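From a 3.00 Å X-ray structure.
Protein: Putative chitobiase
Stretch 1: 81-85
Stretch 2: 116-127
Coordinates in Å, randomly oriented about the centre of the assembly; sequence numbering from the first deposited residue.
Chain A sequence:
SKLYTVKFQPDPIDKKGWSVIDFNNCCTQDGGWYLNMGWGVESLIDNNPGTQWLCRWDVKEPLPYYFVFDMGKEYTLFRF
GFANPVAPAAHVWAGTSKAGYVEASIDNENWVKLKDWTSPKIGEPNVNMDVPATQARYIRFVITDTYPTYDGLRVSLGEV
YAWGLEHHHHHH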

# COMPACT_ATOMS: atom_id res chain seq x y z
N GLY A 81 7.19 2.65 0.84
CA GLY A 81 6.59 2.91 2.13
C GLY A 81 5.11 3.21 1.99
O GLY A 81 4.58 3.21 0.89
N PHE A 82 4.45 3.46 3.11
CA PHE A 82 3.03 3.76 3.08
C PHE A 82 2.71 4.78 4.16
O PHE A 82 3.59 5.17 4.93
CB PHE A 82 2.20 2.48 3.27
CG PHE A 82 2.58 1.69 4.50
CD1 PHE A 82 2.05 2.01 5.74
CD2 PHE A 82 3.48 0.62 4.41
CE1 PHE A 82 2.40 1.29 6.88
CE2 PHE A 82 3.84 -0.11 5.55
CZ PHE A 82 3.30 0.23 6.78
N ALA A 83 1.46 5.21 4.23
CA ALA A 83 1.05 6.17 5.25
C ALA A 83 -0.37 5.91 5.76
O ALA A 83 -1.35 6.04 5.02
CB ALA A 83 1.16 7.58 4.70
N ASN A 84 -0.48 5.54 7.03
CA ASN A 84 -1.78 5.30 7.63
C ASN A 84 -2.75 6.43 7.30
O ASN A 84 -2.34 7.53 6.90
CB ASN A 84 -1.63 5.13 9.14
CG ASN A 84 -1.23 3.72 9.53
OD1 ASN A 84 -0.35 3.51 10.37
ND2 ASN A 84 -1.89 2.74 8.91
N PRO A 85 -4.06 6.17 7.43
CA PRO A 85 -5.08 7.18 7.14
C PRO A 85 -4.92 8.42 7.99
O PRO A 85 -4.42 8.34 9.12
CB PRO A 85 -6.38 6.45 7.43
CG PRO A 85 -6.05 5.07 7.01
CD PRO A 85 -4.70 4.87 7.65
N ASP A 116 10.93 -6.39 4.69
CA ASP A 116 9.93 -6.79 5.65
C ASP A 116 9.70 -5.64 6.61
O ASP A 116 10.39 -5.51 7.63
CB ASP A 116 10.39 -8.02 6.42
CG ASP A 116 10.12 -9.30 5.68
OD1 ASP A 116 10.35 -9.34 4.45
OD2 ASP A 116 9.68 -10.28 6.33
N TRP A 117 8.73 -4.79 6.29
CA TRP A 117 8.40 -3.64 7.11
C TRP A 117 7.68 -4.02 8.41
O TRP A 117 7.21 -5.14 8.56
CB TRP A 117 7.54 -2.69 6.28
CG TRP A 117 6.30 -3.34 5.74
CD1 TRP A 117 6.16 -4.01 4.55
CD2 TRP A 117 5.03 -3.41 6.38
NE1 TRP A 117 4.89 -4.49 4.42
CE2 TRP A 117 4.17 -4.13 5.53
CE3 TRP A 117 4.54 -2.93 7.60
CZ2 TRP A 117 2.84 -4.38 5.86
CZ3 TRP A 117 3.22 -3.19 7.93
CH2 TRP A 117 2.39 -3.90 7.06
N THR A 118 7.60 -3.07 9.34
CA THR A 118 6.92 -3.24 10.62
C THR A 118 6.57 -1.87 11.18
O THR A 118 7.46 -1.03 11.35
CB THR A 118 7.78 -3.96 11.68
OG1 THR A 118 9.15 -3.62 11.49
CG2 THR A 118 7.59 -5.46 11.60
N SER A 119 5.30 -1.62 11.46
CA SER A 119 4.87 -0.35 12.02
C SER A 119 4.85 -0.53 13.55
O SER A 119 4.40 -1.56 14.06
CB SER A 119 3.48 0.01 11.48
OG SER A 119 3.03 1.29 11.90
N PRO A 120 5.36 0.46 14.29
CA PRO A 120 5.45 0.48 15.76
C PRO A 120 4.15 0.75 16.52
O PRO A 120 4.02 0.34 17.67
CB PRO A 120 6.48 1.57 16.01
CG PRO A 120 6.08 2.57 14.97
CD PRO A 120 5.89 1.71 13.73
N LYS A 121 3.19 1.43 15.89
CA LYS A 121 1.92 1.75 16.55
C LYS A 121 0.74 1.93 15.60
O LYS A 121 0.90 2.05 14.38
CB LYS A 121 2.07 3.03 17.38
CG LYS A 121 2.20 4.31 16.55
CD LYS A 121 2.37 5.53 17.45
CE LYS A 121 2.65 6.81 16.65
NZ LYS A 121 2.92 7.99 17.52
N ILE A 122 -0.45 1.95 16.17
CA ILE A 122 -1.66 2.16 15.40
C ILE A 122 -1.59 3.58 14.82
O ILE A 122 -1.08 4.49 15.46
CB ILE A 122 -2.91 2.01 16.30
CG1 ILE A 122 -2.96 0.59 16.86
CG2 ILE A 122 -4.17 2.32 15.52
CD1 ILE A 122 -4.15 0.29 17.72
N GLY A 123 -2.07 3.75 13.59
CA GLY A 123 -2.05 5.07 12.98
C GLY A 123 -0.70 5.78 13.01
O GLY A 123 -0.57 6.91 13.50
N GLU A 124 0.31 5.09 12.50
CA GLU A 124 1.68 5.62 12.42
C GLU A 124 1.74 6.48 11.18
O GLU A 124 1.44 6.03 10.10
CB GLU A 124 2.68 4.49 12.27
CG GLU A 124 4.09 4.95 12.07
CD GLU A 124 4.65 5.59 13.31
OE1 GLU A 124 4.42 5.02 14.39
OE2 GLU A 124 5.33 6.63 13.21
N PRO A 125 2.15 7.74 11.33
CA PRO A 125 2.25 8.69 10.23
C PRO A 125 2.71 8.09 8.90
O PRO A 125 1.91 7.91 7.97
CB PRO A 125 3.21 9.73 10.78
CG PRO A 125 2.79 9.80 12.23
CD PRO A 125 2.67 8.32 12.58
N ASN A 126 4.00 7.79 8.80
CA ASN A 126 4.53 7.19 7.57
C ASN A 126 5.45 6.05 7.97
O ASN A 126 5.98 6.03 9.07
CB ASN A 126 5.32 8.20 6.75
CG ASN A 126 4.46 9.31 6.18
OD1 ASN A 126 4.12 10.28 6.87
ND2 ASN A 126 4.12 9.19 4.91
N VAL A 127 5.61 5.10 7.06
CA VAL A 127 6.49 3.95 7.28
C VAL A 127 7.16 3.63 5.96
O VAL A 127 6.57 3.01 5.08
CB VAL A 127 5.73 2.70 7.75
CG1 VAL A 127 6.67 1.51 7.74
CG2 VAL A 127 5.18 2.92 9.14

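The most unusual feature of this contact is how much of it passes through one aromatic ring. Phe82 gives up more area to the other stretch than any other residue, and its ring does two different jobs at once: one face takes Val127, while the edge is driven into the face of Trp117. In the edge-to-face pair the Phe82 ring and the six-membered ring of Trp117 have centroids 4.8 Å apart and planes at 75°, with Phe82 CZ 3.5 Å from Trp117 CE3. Such a geometry sets the slightly positive hydrogens of a ring edge against the electron-rich face of its neighbour. Val127 CB lies 3.9 Å from the centroid of the Phe82 ring and 24° off its normal, a CH-pi contact over the face, and it comes within 3.6 Å of Phe82 CZ.

The backbone puts these groups in place. Phe82 and Val127 form an antiparallel, hydrogen-bonded bridge with their CA atoms 5.5 Å apart. Phe82 N donates to Val127 O at 2.9 Å, and Val127 N returns the favour to Phe82 O, also at 2.9 Å. Because the two residues are directly paired, their side chains emerge on the same face of the sheet, and the p rotamer of Phe82 (chi1 53°) brings the end of its ring nearer to the second stretch. The rule is compact: pair two apolar residues in a bridge, then let the aromatic one set a face against its partner and its edge against a second ring.

Gly81 fits closely beside this bridge. Its CA is 3.0 Å from Val127 O, and an ideal CB would sit 2.6 Å from that same oxygen, a clash. The bare backbone therefore leaves room for the carbonyl that Phe82 N needs.

Next to the bridge, toward Ala83, two CA-H...O contacts add to the pairing. Asn126 CA approaches Phe82 O at 3.5 Å and Ala83 CA approaches Pro125 O at 3.3 Å; a CA-H is a weak donor to a carbonyl oxygen. Ala83 CB, pointing sideways, meets Asn126 ND2 at 3.4 Å, and the CA atoms of Ala83 and Asn126 are 4.3 Å apart.

Past the end of the first strand, a side chain takes over the work of the backbone. Asn84 points toward the second stretch, and its OD1 accepts a hydrogen bond from Glu124 N at 2.7 Å, tying a loop that has no regular strand partner at this point. The same oxygen lies 3.5 Å from Gly123 CA. Gly123 has a phi of 51°, a conformation that by itself favours glycine, as the chain turns into Glu124. The end of the Glu124 side chain leads away; the hydrogen bond is made by its backbone N.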